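Local coordinates for OBCA, Oxalate Biosynthetic Component A (Burkholderia glumae, PDB 4NNB), which is a component of a bacterial biosynthetic pathway, probably an enzyme, that joins an N-terminal domain of its own family to a region related to TIM-barrel enzymes, at residues A113-A121 and W140-W150. Residues are numbered along the deposited sequence; the frame is centred on the assembly and turned at random.
Sequences AHFPKPWLA and WIVSEQGDLLW
F115 and L148 face each other as an antiparallel hydrogen-bonded pair at the edge of a small three-stranded sheet, in which strand 114-115 flanks 148-149 and a beta hairpin adds 141-142 beyond it. Their backbones exchange two bonds, F115 N to L148 O (2.7 Å) and L148 N to F115 O, and W150 N to A113 O (3.2 Å) continues the pairing. The side chains of this pair meet at their roots, CB against CB at 3.6 Å, after which the F115 ring swings off toward M178 and lies with one face under CE3 of W119. The L148 side chain instead meets L120 of helix 117-121, the two crossing at about a right angle, with CD1 of L120 3.8 Å from CG of L148. L135 of helix 125-137 touches F115, L148 and W140, closing this buried face. W140 brings the CZ3 corner of its indole to the edge of the F115 ring, while one indole face is covered by CB of W150; that same CB also packs against CB of A113. On the face of the sheet that carries H114 and L149, the contact is slighter, CD2 of L149 touching CB of H114.

Where the strand turns into helix 117-121, D147 takes over. Its CG lies anti to the carbonyl carbon (chi1 -57°), which carries the carboxylate to the helix start beside P116, the N-cap residue. K117 runs extended past G146, its CD 3.4 Å from Q145 O, and its NZ is hydrogen-bonded to the backbone oxygen of R484. Its backbone N-H, at the first turn of the helix, points almost straight (167°) at D147 OD2, 2.7 Å away, and meets that oxygen on its anti side.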
loop_
_atom_site.group_PDB
_atom_site.type_symbol
_atom_site.label_atom_id
_atom_site.label_comp_id
_atom_site.label_asym_id
_atom_site.label_seq_id
_atom_site.Cartn_x
_atom_site.Cartn_y
_atom_site.Cartn_z
ATOM N N ALA A 113 -23.455 -17.654 4.885
ATOM C CA ALA A 113 -22.182 -16.945 4.905
ATOM C C ALA A 113 -22.372 -15.499 5.330
ATOM O O ALA A 113 -22.263 -14.575 4.521
ATOM C CB ALA A 113 -21.500 -17.010 3.532
ATOM N N HIS A 114 -22.671 -15.303 6.606
ATOM C CA HIS A 114 -22.729 -13.958 7.155
ATOM C C HIS A 114 -22.139 -13.932 8.555
ATOM O O HIS A 114 -21.902 -14.980 9.166
ATOM C CB HIS A 114 -24.149 -13.374 7.096
ATOM C CG HIS A 114 -25.057 -13.826 8.200
ATOM N ND1 HIS A 114 -24.865 -14.987 8.916
ATOM C CD2 HIS A 114 -26.179 -13.253 8.708
ATOM C CE1 HIS A 114 -25.829 -15.116 9.816
ATOM N NE2 HIS A 114 -26.635 -14.074 9.708
ATOM N N PHE A 115 -21.875 -12.738 9.054
ATOM C CA PHE A 115 -21.321 -12.603 10.383
ATOM C C PHE A 115 -22.007 -11.400 10.991
ATOM O O PHE A 115 -21.529 -10.272 10.846
ATOM C CB PHE A 115 -19.822 -12.380 10.309
ATOM C CG PHE A 115 -19.037 -13.236 11.246
ATOM C CD1 PHE A 115 -18.520 -14.447 10.823
ATOM C CD2 PHE A 115 -18.801 -12.824 12.543
ATOM C CE1 PHE A 115 -17.792 -15.244 11.685
ATOM C CE2 PHE A 115 -18.063 -13.614 13.413
ATOM C CZ PHE A 115 -17.562 -14.828 12.981
ATOM N N PRO A 116 -23.151 -11.642 11.646
ATOM C CA PRO A 116 -23.989 -10.578 12.200
ATOM C C PRO A 116 -23.206 -9.710 13.162
ATOM O O PRO A 116 -22.340 -10.200 13.879
ATOM C CB PRO A 116 -25.078 -11.344 12.957
ATOM C CG PRO A 116 -25.134 -12.686 12.300
ATOM C CD PRO A 116 -23.713 -12.983 11.900
ATOM N N LYS A 117 -23.522 -8.424 13.169
ATOM C CA LYS A 117 -22.886 -7.484 14.087
ATOM C C LYS A 117 -22.868 -7.920 15.567
ATOM O O LYS A 117 -21.829 -7.795 16.224
ATOM C CB LYS A 117 -23.508 -6.093 13.935
ATOM C CG LYS A 117 -22.939 -5.049 14.894
ATOM C CD LYS A 117 -23.418 -3.661 14.486
ATOM C CE LYS A 117 -22.906 -2.585 15.423
ATOM N NZ LYS A 117 -22.785 -1.273 14.710
ATOM N N PRO A 118 -24.001 -8.430 16.099
ATOM C CA PRO A 118 -23.946 -8.865 17.506
ATOM C C PRO A 118 -22.925 -9.979 17.786
ATOM O O PRO A 118 -22.458 -10.076 18.926
ATOM C CB PRO A 118 -25.369 -9.372 17.786
ATOM C CG PRO A 118 -26.233 -8.714 16.754
ATOM C CD PRO A 118 -25.355 -8.576 15.530
ATOM N N TRP A 119 -22.578 -10.796 16.795
ATOM C CA TRP A 119 -21.554 -11.812 17.022
ATOM C C TRP A 119 -20.207 -11.168 17.290
ATOM O O TRP A 119 -19.484 -11.564 18.207
ATOM C CB TRP A 119 -21.413 -12.744 15.825
ATOM C CG TRP A 119 -22.553 -13.662 15.622
ATOM C CD1 TRP A 119 -23.776 -13.610 16.237
ATOM C CD2 TRP A 119 -22.595 -14.778 14.735
ATOM N NE1 TRP A 119 -24.571 -14.625 15.777
ATOM C CE2 TRP A 119 -23.873 -15.354 14.854
ATOM C CE3 TRP A 119 -21.679 -15.337 13.840
ATOM C CZ2 TRP A 119 -24.254 -16.469 14.115
ATOM C CZ3 TRP A 119 -22.060 -16.444 13.112
ATOM C CH2 TRP A 119 -23.336 -17.002 13.256
ATOM N N LEU A 120 -19.872 -10.169 16.479
ATOM C CA LEU A 120 -18.583 -9.505 16.584
ATOM C C LEU A 120 -18.574 -8.596 17.799
ATOM O O LEU A 120 -17.528 -8.344 18.394
ATOM C CB LEU A 120 -18.308 -8.680 15.317
ATOM C CG LEU A 120 -18.006 -9.457 14.031
ATOM C CD1 LEU A 120 -18.195 -8.571 12.797
ATOM C CD2 LEU A 120 -16.594 -9.975 14.075
ATOM N N ALA A 121 -19.750 -8.102 18.162
ATOM C CA ALA A 121 -19.860 -7.162 19.278
ATOM C C ALA A 121 -19.668 -7.877 20.609
ATOM O O ALA A 121 -19.428 -7.243 21.635
ATOM C CB ALA A 121 -21.200 -6.435 19.239
ATOM N N TRP A 140 -15.083 -10.537 1.974
ATOM C CA TRP A 140 -16.365 -10.283 2.641
ATOM C C TRP A 140 -16.501 -8.778 2.754
ATOM O O TRP A 140 -15.496 -8.066 2.789
ATOM C CB TRP A 140 -16.394 -10.877 4.051
ATOM C CG TRP A 140 -16.366 -12.377 4.142
ATOM C CD1 TRP A 140 -15.467 -13.223 3.552
ATOM C CD2 TRP A 140 -17.238 -13.207 4.934
ATOM N NE1 TRP A 140 -15.741 -14.530 3.911
ATOM C CE2 TRP A 140 -16.823 -14.543 4.754
ATOM C CE3 TRP A 140 -18.336 -12.945 5.760
ATOM C CZ2 TRP A 140 -17.474 -15.622 5.380
ATOM C CZ3 TRP A 140 -18.980 -14.017 6.383
ATOM C CH2 TRP A 140 -18.545 -15.335 6.189
ATOM N N ILE A 141 -17.729 -8.279 2.820
ATOM C CA ILE A 141 -17.926 -6.836 2.936
ATOM C C ILE A 141 -18.788 -6.466 4.136
ATOM O O ILE A 141 -19.515 -7.302 4.673
ATOM C CB ILE A 141 -18.499 -6.222 1.630
ATOM C CG1 ILE A 141 -19.801 -6.910 1.222
ATOM C CG2 ILE A 141 -17.476 -6.355 0.490
ATOM C CD1 ILE A 141 -21.051 -6.170 1.632
ATOM N N VAL A 142 -18.684 -5.212 4.562
ATOM C CA VAL A 142 -19.491 -4.714 5.670
ATOM C C VAL A 142 -20.800 -4.137 5.130
ATOM O O VAL A 142 -20.783 -3.317 4.212
ATOM C CB VAL A 142 -18.743 -3.616 6.446
ATOM C CG1 VAL A 142 -19.653 -2.971 7.476
ATOM C CG2 VAL A 142 -17.477 -4.176 7.098
ATOM N N SER A 143 -21.935 -4.561 5.680
ATOM C CA SER A 143 -23.227 -4.004 5.246
ATOM C C SER A 143 -23.558 -2.702 5.983
ATOM O O SER A 143 -22.855 -2.315 6.919
ATOM C CB SER A 143 -24.352 -5.014 5.476
ATOM O OG SER A 143 -24.659 -5.100 6.860
ATOM N N GLU A 144 -24.640 -2.030 5.590
ATOM C CA GLU A 144 -25.031 -0.793 6.284
ATOM C C GLU A 144 -25.396 -1.036 7.752
ATOM O O GLU A 144 -25.310 -0.132 8.580
ATOM C CB GLU A 144 -26.175 -0.068 5.564
ATOM C CG GLU A 144 -26.533 1.295 6.187
ATOM C CD GLU A 144 -25.303 2.163 6.500
ATOM O OE1 GLU A 144 -24.410 2.297 5.625
ATOM O OE2 GLU A 144 -25.233 2.708 7.629
ATOM N N GLN A 145 -25.788 -2.262 8.079
ATOM C CA GLN A 145 -26.128 -2.584 9.460
ATOM C C GLN A 145 -24.888 -3.004 10.237
ATOM O O GLN A 145 -24.955 -3.261 11.441
ATOM C CB GLN A 145 -27.207 -3.677 9.525
ATOM C CG GLN A 145 -28.572 -3.251 8.963
ATOM C CD GLN A 145 -28.582 -3.121 7.445
ATOM O OE1 GLN A 145 -27.895 -3.867 6.738
ATOM N NE2 GLN A 145 -29.359 -2.162 6.937
ATOM N N GLY A 146 -23.748 -3.071 9.549
ATOM C CA GLY A 146 -22.501 -3.419 10.205
ATOM C C GLY A 146 -22.275 -4.913 10.334
ATOM O O GLY A 146 -21.434 -5.340 11.126
ATOM N N ASP A 147 -23.030 -5.706 9.574
ATOM C CA ASP A 147 -22.801 -7.146 9.508
ATOM C C ASP A 147 -21.729 -7.426 8.455
ATOM O O ASP A 147 -21.582 -6.654 7.512
ATOM C CB ASP A 147 -24.074 -7.893 9.074
ATOM C CG ASP A 147 -25.269 -7.623 9.982
ATOM O OD1 ASP A 147 -26.389 -7.538 9.441
ATOM O OD2 ASP A 147 -25.093 -7.497 11.210
ATOM N N LEU A 148 -20.996 -8.527 8.601
ATOM C CA LEU A 148 -20.126 -8.990 7.520
ATOM C C LEU A 148 -20.891 -9.940 6.610
ATOM O O LEU A 148 -21.582 -10.846 7.088
ATOM C CB LEU A 148 -18.892 -9.701 8.052
ATOM C CG LEU A 148 -17.996 -8.954 9.027
ATOM C CD1 LEU A 148 -16.771 -9.802 9.357
ATOM C CD2 LEU A 148 -17.595 -7.595 8.468
ATOM N N LEU A 149 -20.762 -9.732 5.300
ATOM C CA LEU A 149 -21.487 -10.528 4.314
ATOM C C LEU A 149 -20.537 -11.064 3.251
ATOM O O LEU A 149 -19.648 -10.345 2.797
ATOM C CB LEU A 149 -22.558 -9.665 3.637
ATOM C CG LEU A 149 -23.569 -8.959 4.547
ATOM C CD1 LEU A 149 -24.664 -8.290 3.736
ATOM C CD2 LEU A 149 -24.174 -9.947 5.516
ATOM N N TRP A 150 -20.725 -12.317 2.847
ATOM C CA TRP A 150 -20.057 -12.833 1.654
ATOM C C TRP A 150 -21.103 -12.920 0.555
ATOM O O TRP A 150 -22.080 -13.647 0.688
ATOM C CB TRP A 150 -19.439 -14.199 1.935
ATOM C CG TRP A 150 -18.854 -14.913 0.740
ATOM C CD1 TRP A 150 -19.298 -16.081 0.186
ATOM C CD2 TRP A 150 -17.699 -14.522 -0.022
ATOM N NE1 TRP A 150 -18.494 -16.437 -0.870
ATOM C CE2 TRP A 150 -17.510 -15.500 -1.020
ATOM C CE3 TRP A 150 -16.819 -13.442 0.040
ATOM C CZ2 TRP A 150 -16.465 -15.425 -1.953
ATOM C CZ3 TRP A 150 -15.786 -13.367 -0.887
ATOM C CH2 TRP A 150 -15.612 -14.358 -1.864
#